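Local coordinates for phosphoglycerate dehydrogenase (Lactobacillus plantarum, PDB 3EVT), which probably catalyses the NAD-dependent oxidation of 3-phosphoglycerate to 3-phosphohydroxypyruvate, as a member of the D-2-hydroxyacid dehydrogenase family, at residues 289-294 / 305-310; 36-41 / 51-56; 140-145 / 150-155. One frame throughout, in Å; residues are numbered along the deposited sequence.

In the fold
From the N terminus the chain first meets interaction 2, where 36-41, the approach to strand 41-45, is joined by helix 50-56, which follows strand 41-45 in the same domain. Interaction 3 follows in the NAD-binding domain, closing the short glycine-rich loop between strand 139-143 and helix 147-158. Interaction 1 comes last: helix 284-302 has returned to the first domain, and the chain after it folds back on the helix. The three closed loops run in series, neither enclosing nor crossing one another. Interaction 1 lies with its centre about 22 Å from the centres of both others, whereas the centres of interactions 2 and 3 are about 42 Å apart.

Interaction 1: 289-294 / 305-310; sequences FPIFAA and LVRNQV
Amide nitrogen ND2 of N308, 3.9 Å from CD1 of I291, is gripped by two backbone oxygens, those of N89 and S91. The contact belongs to the flavodoxin-like domain, whose parallel sheet is covered by helix 284-302; the tail 305-310 turns back beside that helix and joins the chain around strand 86-88, N308 pairing with N89 and V310 with V87 through the backbone. R307 NH2 shares the S91 oxygen, so both polar side chains are anchored to one carbonyl. Between themselves they make a further bond, R307 NE to N308 OD1 at 3.2 Å, bent to 143° at the hydrogen and reaching the oxygen from above its carbonyl plane. I291 is the apolar partner of this pair. Its CG2 branch rests on the aliphatic CG of R307 at 3.8 Å, while CD1 lies 4.0 Å above one face of the guanidinium, toward its rim. A bend at chi2 (80°) turns the arginine chain so that its polar end comes back over the isoleucine tip. N295, one turn along from I291, accepts both V306 N and R307 N at OD1 and pins the start of the turn. P290 packs on G137 and R307 on T136 of the second subunit. Toward the exposed end, V306 CG1 sits 4.0 Å from A294 CB and 3.7 Å from A294 O.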
loop_
_atom_site.group_PDB
_atom_site.type_symbol
_atom_site.label_atom_id
_atom_site.label_comp_id
_atom_site.label_asym_id
_atom_site.label_seq_id
_atom_site.Cartn_x
_atom_site.Cartn_y
_atom_site.Cartn_z
ATOM N N PHE A 289 -15.600 12.078 6.666
ATOM C CA PHE A 289 -14.919 12.744 7.783
ATOM C C PHE A 289 -13.398 12.535 7.821
ATOM O O PHE A 289 -12.666 13.507 8.002
ATOM C CB PHE A 289 -15.524 12.389 9.144
ATOM C CG PHE A 289 -14.845 13.112 10.297
ATOM C CD1 PHE A 289 -15.076 14.477 10.513
ATOM C CD2 PHE A 289 -13.945 12.447 11.126
ATOM C CE1 PHE A 289 -14.436 15.186 11.572
ATOM C CE2 PHE A 289 -13.276 13.149 12.198
ATOM C CZ PHE A 289 -13.520 14.516 12.411
ATOM N N PRO A 290 -12.910 11.279 7.630
ATOM C CA PRO A 290 -11.442 11.070 7.587
ATOM C C PRO A 290 -10.744 11.906 6.504
ATOM O O PRO A 290 -9.565 12.270 6.681
ATOM C CB PRO A 290 -11.310 9.592 7.236
ATOM C CG PRO A 290 -12.567 8.950 7.741
ATOM C CD PRO A 290 -13.651 10.002 7.534
ATOM N N ILE A 291 -11.452 12.187 5.396
ATOM C CA ILE A 291 -10.906 13.072 4.360
ATOM C C ILE A 291 -10.616 14.482 4.919
ATOM O O ILE A 291 -9.497 14.959 4.822
ATOM C CB ILE A 291 -11.744 13.120 3.043
ATOM C CG1 ILE A 291 -11.712 11.752 2.353
ATOM C CG2 ILE A 291 -11.158 14.167 2.055
ATOM C CD1 ILE A 291 -12.758 11.595 1.184
ATOM N N PHE A 292 -11.613 15.110 5.516
ATOM C CA PHE A 292 -11.443 16.368 6.260
ATOM C C PHE A 292 -10.385 16.293 7.391
ATOM O O PHE A 292 -9.499 17.118 7.441
ATOM C CB PHE A 292 -12.766 16.821 6.896
ATOM C CG PHE A 292 -12.613 18.089 7.671
ATOM C CD1 PHE A 292 -12.218 19.262 7.006
ATOM C CD2 PHE A 292 -12.790 18.106 9.043
ATOM C CE1 PHE A 292 -12.027 20.427 7.712
ATOM C CE2 PHE A 292 -12.586 19.258 9.765
ATOM C CZ PHE A 292 -12.212 20.413 9.115
ATOM N N ALA A 293 -10.484 15.304 8.266
ATOM C CA ALA A 293 -9.518 15.114 9.353
ATOM C C ALA A 293 -8.062 15.085 8.845
ATOM O O ALA A 293 -7.166 15.759 9.412
ATOM C CB ALA A 293 -9.853 13.808 10.167
ATOM N N ALA A 294 -7.830 14.368 7.749
ATOM C CA ALA A 294 -6.465 14.325 7.136
ATOM C C ALA A 294 -6.059 15.632 6.491
ATOM O O ALA A 294 -4.944 16.111 6.730
ATOM C CB ALA A 294 -6.353 13.176 6.122
ATOM N N LEU A 305 -2.691 20.571 1.751
ATOM C CA LEU A 305 -3.666 19.489 1.792
ATOM C C LEU A 305 -3.010 18.206 1.344
ATOM O O LEU A 305 -2.042 18.241 0.564
ATOM C CB LEU A 305 -4.837 19.804 0.851
ATOM C CG LEU A 305 -5.525 21.111 1.212
ATOM C CD1 LEU A 305 -6.692 21.400 0.223
ATOM C CD2 LEU A 305 -5.970 21.034 2.692
ATOM N N VAL A 306 -3.536 17.073 1.808
ATOM C CA VAL A 306 -3.023 15.797 1.381
ATOM C C VAL A 306 -3.943 14.983 0.476
ATOM O O VAL A 306 -3.475 14.046 -0.159
ATOM C CB VAL A 306 -2.731 14.917 2.550
ATOM C CG1 VAL A 306 -3.957 14.760 3.401
ATOM C CG2 VAL A 306 -2.279 13.577 2.028
ATOM N N ARG A 307 -5.244 15.300 0.437
ATOM C CA ARG A 307 -6.193 14.435 -0.267
ATOM C C ARG A 307 -7.199 15.263 -1.073
ATOM O O ARG A 307 -7.815 16.173 -0.546
ATOM C CB ARG A 307 -6.925 13.551 0.752
ATOM C CG ARG A 307 -8.092 12.798 0.202
ATOM C CD ARG A 307 -7.638 11.531 -0.567
ATOM N NE ARG A 307 -8.764 10.828 -1.186
ATOM C CZ ARG A 307 -9.426 9.829 -0.625
ATOM N NH1 ARG A 307 -9.052 9.387 0.580
ATOM N NH2 ARG A 307 -10.457 9.273 -1.265
ATOM N N ASN A 308 -7.374 14.953 -2.347
ATOM C CA ASN A 308 -8.492 15.528 -3.137
ATOM C C ASN A 308 -8.461 17.025 -3.321
ATOM O O ASN A 308 -9.527 17.654 -3.539
ATOM C CB ASN A 308 -9.861 15.144 -2.559
ATOM C CG ASN A 308 -10.132 13.656 -2.690
ATOM O OD1 ASN A 308 -9.400 12.986 -3.398
ATOM N ND2 ASN A 308 -11.148 13.130 -2.000
ATOM N N GLN A 309 -7.275 17.606 -3.256
ATOM C CA GLN A 309 -7.161 19.028 -3.561
ATOM C C GLN A 309 -7.699 19.351 -4.957
ATOM O O GLN A 309 -7.274 18.790 -5.971
ATOM C CB GLN A 309 -5.760 19.606 -3.308
ATOM C CG GLN A 309 -5.797 21.160 -3.303
ATOM C CD GLN A 309 -4.449 21.849 -3.071
ATOM O OE1 GLN A 309 -3.477 21.225 -2.691
ATOM N NE2 GLN A 309 -4.431 23.160 -3.223
ATOM N N VAL A 310 -8.675 20.243 -4.971
ATOM C CA VAL A 310 -9.317 20.736 -6.183
ATOM C C VAL A 310 -8.493 21.888 -6.793
ATOM O O VAL A 310 -8.192 22.882 -6.140
ATOM C CB VAL A 310 -10.725 21.241 -5.855
ATOM C CG1 VAL A 310 -11.323 21.934 -7.039
ATOM C CG2 VAL A 310 -11.605 20.082 -5.395
#

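Interaction 2: 36-41 / 51-56; sequences ADYDQI and LKTILA
I54 reaches from helix 50-56 toward Y38 and I41 and can be followed atom by atom. At CB the chain forks. The short branch, CG2 of I54, lies 4.2 Å from Y38 O. The long branch leaves beside the backbone N of I54 (chi1 -68°) and runs on extended. Its CG1 comes to 4.4 Å from Y38 CG, near the root of the aromatic ring, and its CD1 ends against the CD1 methyl of I41 at 3.6 Å, the two isoleucines crossing at about a right angle. One residue earlier on the helix, T53 presents its methyl rather than its hydroxyl: CG2 stands opposite the backbone N and touches the ring of Y38 at CE2, 3.6 Å away, with the adjacent ring carbon CD2 at 4.1 Å. The tyrosine is thus approached obliquely at two places, near CG by the isoleucine and farther out by the threonine. The contact belongs to a beta-alpha-beta crossover of the flavodoxin-like domain, in which helix 50-56 carries the chain from strand 41-45 to the neighbouring parallel strand 64-66. I41 also packs on L3 and L5 of strand 3-6, which continue the apolar layer into the sheet. Y38 also packs on R57, and D39, beside the contact, forms a salt bridge with R57 and a hydrogen bond with T59. Across the two segments everything that meets is apolar or aromatic carbon, apart from the loose approach to Y38 O, so shape and burial hold the loop to the helix, while the polar links of D39, to R57 and T59, lie outside the two segments.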
loop_
_atom_site.group_PDB
_atom_site.type_symbol
_atom_site.label_atom_id
_atom_site.label_comp_id
_atom_site.label_asym_id
_atom_site.label_seq_id
_atom_site.Cartn_x
_atom_site.Cartn_y
_atom_site.Cartn_z
ATOM N N ALA A 36 -19.948 38.147 14.508
ATOM C CA ALA A 36 -18.733 38.440 15.249
ATOM C C ALA A 36 -17.693 37.359 14.935
ATOM O O ALA A 36 -16.492 37.631 14.887
ATOM C CB ALA A 36 -19.018 38.480 16.719
ATOM N N ASP A 37 -18.174 36.138 14.707
ATOM C CA ASP A 37 -17.299 35.024 14.305
ATOM C C ASP A 37 -16.673 35.197 12.915
ATOM O O ASP A 37 -15.531 34.841 12.708
ATOM C CB ASP A 37 -18.059 33.693 14.389
ATOM C CG ASP A 37 -18.442 33.338 15.818
ATOM O OD1 ASP A 37 -17.602 33.552 16.724
ATOM O OD2 ASP A 37 -19.572 32.861 16.038
ATOM N N TYR A 38 -17.422 35.764 11.977
ATOM C CA TYR A 38 -17.056 35.726 10.568
ATOM C C TYR A 38 -15.552 35.810 10.255
ATOM O O TYR A 38 -15.018 34.997 9.505
ATOM C CB TYR A 38 -17.813 36.809 9.795
ATOM C CG TYR A 38 -19.310 36.581 9.652
ATOM C CD1 TYR A 38 -19.941 35.542 10.311
ATOM C CD2 TYR A 38 -20.085 37.433 8.885
ATOM C CE1 TYR A 38 -21.297 35.348 10.189
ATOM C CE2 TYR A 38 -21.444 37.258 8.760
ATOM C CZ TYR A 38 -22.048 36.215 9.410
ATOM O OH TYR A 38 -23.413 36.021 9.283
ATOM N N ASP A 39 -14.864 36.808 10.785
ATOM C CA ASP A 39 -13.478 36.999 10.362
ATOM C C ASP A 39 -12.532 36.055 11.134
ATOM O O ASP A 39 -11.329 36.052 10.927
ATOM C CB ASP A 39 -13.065 38.478 10.480
ATOM C CG ASP A 39 -13.778 39.369 9.455
ATOM O OD1 ASP A 39 -14.615 38.831 8.688
ATOM O OD2 ASP A 39 -13.497 40.598 9.405
ATOM N N GLN A 40 -13.126 35.256 12.014
ATOM C CA GLN A 40 -12.439 34.233 12.791
ATOM C C GLN A 40 -12.289 32.882 12.053
ATOM O O GLN A 40 -11.336 32.122 12.287
ATOM C CB GLN A 40 -13.279 33.955 14.017
ATOM C CG GLN A 40 -13.482 35.162 14.883
ATOM C CD GLN A 40 -12.156 35.607 15.359
ATOM O OE1 GLN A 40 -11.754 35.318 16.506
ATOM N NE2 GLN A 40 -11.414 36.250 14.460
ATOM N N ILE A 41 -13.293 32.582 11.226
ATOM C CA ILE A 41 -13.388 31.353 10.438
ATOM C C ILE A 41 -12.222 31.159 9.435
ATOM O O ILE A 41 -12.149 31.816 8.414
ATOM C CB ILE A 41 -14.786 31.322 9.726
ATOM C CG1 ILE A 41 -15.877 31.438 10.794
ATOM C CG2 ILE A 41 -14.952 30.099 8.825
ATOM C CD1 ILE A 41 -17.297 31.664 10.269
ATOM N N LEU A 51 -20.377 30.992 3.201
ATOM C CA LEU A 51 -19.210 31.088 2.337
ATOM C C LEU A 51 -19.264 32.440 1.584
ATOM O O LEU A 51 -18.344 33.246 1.652
ATOM C CB LEU A 51 -19.106 29.870 1.386
ATOM C CG LEU A 51 -17.929 29.758 0.387
ATOM C CD1 LEU A 51 -16.586 30.054 1.075
ATOM C CD2 LEU A 51 -17.892 28.394 -0.403
ATOM N N LYS A 52 -20.359 32.693 0.888
ATOM C CA LYS A 52 -20.585 33.988 0.216
ATOM C C LYS A 52 -20.427 35.223 1.120
ATOM O O LYS A 52 -19.693 36.170 0.787
ATOM C CB LYS A 52 -21.992 34.010 -0.392
ATOM N N THR A 53 -21.145 35.233 2.242
ATOM C CA THR A 53 -21.076 36.378 3.168
ATOM C C THR A 53 -19.611 36.660 3.524
ATOM O O THR A 53 -19.092 37.752 3.251
ATOM C CB THR A 53 -21.812 36.101 4.470
ATOM O OG1 THR A 53 -23.079 35.500 4.192
ATOM C CG2 THR A 53 -22.007 37.386 5.234
ATOM N N ILE A 54 -18.949 35.642 4.093
ATOM C CA ILE A 54 -17.549 35.718 4.549
ATOM C C ILE A 54 -16.584 36.259 3.478
ATOM O O ILE A 54 -15.804 37.207 3.729
ATOM C CB ILE A 54 -17.107 34.339 5.095
ATOM C CG1 ILE A 54 -17.865 34.041 6.385
ATOM C CG2 ILE A 54 -15.635 34.317 5.413
ATOM C CD1 ILE A 54 -17.816 32.593 6.806
ATOM N N LEU A 55 -16.665 35.697 2.274
ATOM C CA LEU A 55 -15.774 36.113 1.192
ATOM C C LEU A 55 -16.000 37.560 0.768
ATOM O O LEU A 55 -15.100 38.201 0.249
ATOM C CB LEU A 55 -15.898 35.195 -0.037
ATOM C CG LEU A 55 -15.370 33.746 0.048
ATOM C CD1 LEU A 55 -15.548 33.042 -1.293
ATOM C CD2 LEU A 55 -13.902 33.682 0.480
ATOM N N ALA A 56 -17.204 38.072 1.000
ATOM C CA ALA A 56 -17.522 39.492 0.724
ATOM C C ALA A 56 -16.720 40.514 1.573
ATOM O O ALA A 56 -16.414 41.615 1.121
ATOM C CB ALA A 56 -19.063 39.738 0.876
#

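Interaction 3: 140-145 / 150-155; sequences LLIYGT and QSLAAK
L152 swings its CG to the side opposite its backbone N (chi1 176°), while I142 keeps CG1 beside its own N (chi1 -46°) and then extends, which brings the two branches together between strand and helix. The closest apolar touch is I142 CD1 on L152 CD2 at 3.7 Å. I142 CD1 also lies 4.3 Å from A153 CB, and L140 adds CD2 against L152 CG at 4.1 Å. L152 is thereby lodged against two strand residues that face the same side of the sheet. Farther along, Q150 closes the turn: its extended chain delivers NE2 to the carbonyl oxygen of T145 at 2.7 Å, nearly straight at 172°, with that oxygen in the plane of the amide. The hydroxyl of T145 is engaged by N167. Strand, tight turn and helix form the start of a Rossmann fold, and G144, just past the end of the strand, has positive phi in a loop whose GxGxxG pattern is consistent with dinucleotide binding in this family. The bond from Q150 thus ties this probable cofactor loop to the helix. Segments 140-143 and 150-155 run nearly antiparallel, their axes 9.9 Å apart at closest approach. The strand is flanked in the parallel sheet by 162-167 and 194-197, and helix 93-110 packs on L152 through S99 and V102.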
loop_
_atom_site.group_PDB
_atom_site.type_symbol
_atom_site.label_atom_id
_atom_site.label_comp_id
_atom_site.label_asym_id
_atom_site.label_seq_id
_atom_site.Cartn_x
_atom_site.Cartn_y
_atom_site.Cartn_z
ATOM N N LEU A 140 2.037 -5.552 -12.439
ATOM C CA LEU A 140 0.596 -5.596 -12.347
ATOM C C LEU A 140 0.017 -5.169 -13.717
ATOM O O LEU A 140 0.249 -4.068 -14.182
ATOM C CB LEU A 140 0.159 -4.624 -11.256
ATOM C CG LEU A 140 -1.339 -4.390 -11.080
ATOM C CD1 LEU A 140 -2.002 -5.728 -10.805
ATOM C CD2 LEU A 140 -1.668 -3.376 -9.959
ATOM N N LEU A 141 -0.767 -6.050 -14.320
ATOM C CA LEU A 141 -1.530 -5.739 -15.511
ATOM C C LEU A 141 -3.023 -5.528 -15.173
ATOM O O LEU A 141 -3.719 -6.449 -14.705
ATOM C CB LEU A 141 -1.337 -6.895 -16.527
ATOM C CG LEU A 141 -2.170 -6.743 -17.831
ATOM C CD1 LEU A 141 -1.821 -5.439 -18.602
ATOM C CD2 LEU A 141 -1.943 -7.977 -18.698
ATOM N N ILE A 142 -3.536 -4.323 -15.403
ATOM C CA ILE A 142 -4.976 -4.030 -15.135
ATOM C C ILE A 142 -5.744 -3.719 -16.434
ATOM O O ILE A 142 -5.346 -2.862 -17.200
ATOM C CB ILE A 142 -5.163 -2.791 -14.191
ATOM C CG1 ILE A 142 -4.218 -2.863 -12.965
ATOM C CG2 ILE A 142 -6.673 -2.574 -13.788
ATOM C CD1 ILE A 142 -4.083 -1.468 -12.188
ATOM N N TYR A 143 -6.838 -4.442 -16.644
ATOM C CA TYR A 143 -7.788 -4.215 -17.713
ATOM C C TYR A 143 -8.861 -3.265 -17.221
ATOM O O TYR A 143 -9.657 -3.613 -16.318
ATOM C CB TYR A 143 -8.453 -5.556 -18.130
ATOM C CG TYR A 143 -7.566 -6.512 -18.932
ATOM C CD1 TYR A 143 -7.801 -6.721 -20.306
ATOM C CD2 TYR A 143 -6.526 -7.231 -18.317
ATOM C CE1 TYR A 143 -7.029 -7.603 -21.037
ATOM C CE2 TYR A 143 -5.735 -8.110 -19.039
ATOM C CZ TYR A 143 -6.001 -8.287 -20.417
ATOM O OH TYR A 143 -5.220 -9.138 -21.177
ATOM N N GLY A 144 -8.890 -2.070 -17.811
ATOM C CA GLY A 144 -9.776 -1.027 -17.332
ATOM C C GLY A 144 -8.962 0.091 -16.730
ATOM O O GLY A 144 -8.412 -0.052 -15.617
ATOM N N THR A 145 -8.876 1.212 -17.428
ATOM C CA THR A 145 -8.081 2.337 -16.939
ATOM C C THR A 145 -9.003 3.522 -16.553
ATOM O O THR A 145 -8.584 4.696 -16.554
ATOM C CB THR A 145 -6.959 2.742 -17.949
ATOM O OG1 THR A 145 -7.543 3.208 -19.176
ATOM C CG2 THR A 145 -6.048 1.551 -18.262
ATOM N N GLN A 150 -7.246 3.425 -12.168
ATOM C CA GLN A 150 -6.262 4.466 -11.916
ATOM C C GLN A 150 -5.923 4.592 -10.438
ATOM O O GLN A 150 -4.772 4.882 -10.065
ATOM C CB GLN A 150 -6.818 5.806 -12.408
ATOM C CG GLN A 150 -6.850 5.958 -13.946
ATOM C CD GLN A 150 -7.532 7.243 -14.365
ATOM O OE1 GLN A 150 -7.359 8.277 -13.731
ATOM N NE2 GLN A 150 -8.342 7.171 -15.417
ATOM N N SER A 151 -6.929 4.391 -9.581
ATOM C CA SER A 151 -6.662 4.445 -8.145
ATOM C C SER A 151 -5.918 3.187 -7.691
ATOM O O SER A 151 -5.029 3.272 -6.870
ATOM C CB SER A 151 -7.917 4.765 -7.329
ATOM O OG SER A 151 -8.652 3.593 -7.032
ATOM N N LEU A 152 -6.234 2.034 -8.279
ATOM C CA LEU A 152 -5.425 0.829 -8.037
ATOM C C LEU A 152 -3.971 1.031 -8.493
ATOM O O LEU A 152 -3.033 0.751 -7.731
ATOM C CB LEU A 152 -6.031 -0.414 -8.691
ATOM C CG LEU A 152 -5.171 -1.693 -8.538
ATOM C CD1 LEU A 152 -4.802 -2.004 -7.063
ATOM C CD2 LEU A 152 -5.842 -2.927 -9.215
ATOM N N ALA A 153 -3.796 1.496 -9.741
ATOM C CA ALA A 153 -2.481 1.911 -10.268
ATOM C C ALA A 153 -1.665 2.837 -9.349
ATOM O O ALA A 153 -0.441 2.647 -9.165
ATOM C CB ALA A 153 -2.637 2.572 -11.632
ATOM N N ALA A 154 -2.315 3.872 -8.819
ATOM C CA ALA A 154 -1.622 4.814 -7.934
ATOM C C ALA A 154 -1.090 4.068 -6.709
ATOM O O ALA A 154 0.055 4.270 -6.306
ATOM C CB ALA A 154 -2.563 5.973 -7.489
ATOM N N LYS A 155 -1.920 3.215 -6.096
ATOM C CA LYS A 155 -1.447 2.560 -4.855
ATOM C C LYS A 155 -0.347 1.533 -5.115
ATOM O O LYS A 155 0.640 1.475 -4.393
ATOM C CB LYS A 155 -2.591 1.910 -4.104
ATOM C CG LYS A 155 -3.618 2.854 -3.561
ATOM C CD LYS A 155 -4.790 2.058 -2.971
ATOM C CE LYS A 155 -5.977 2.976 -2.840
ATOM N NZ LYS A 155 -5.651 3.976 -1.817
#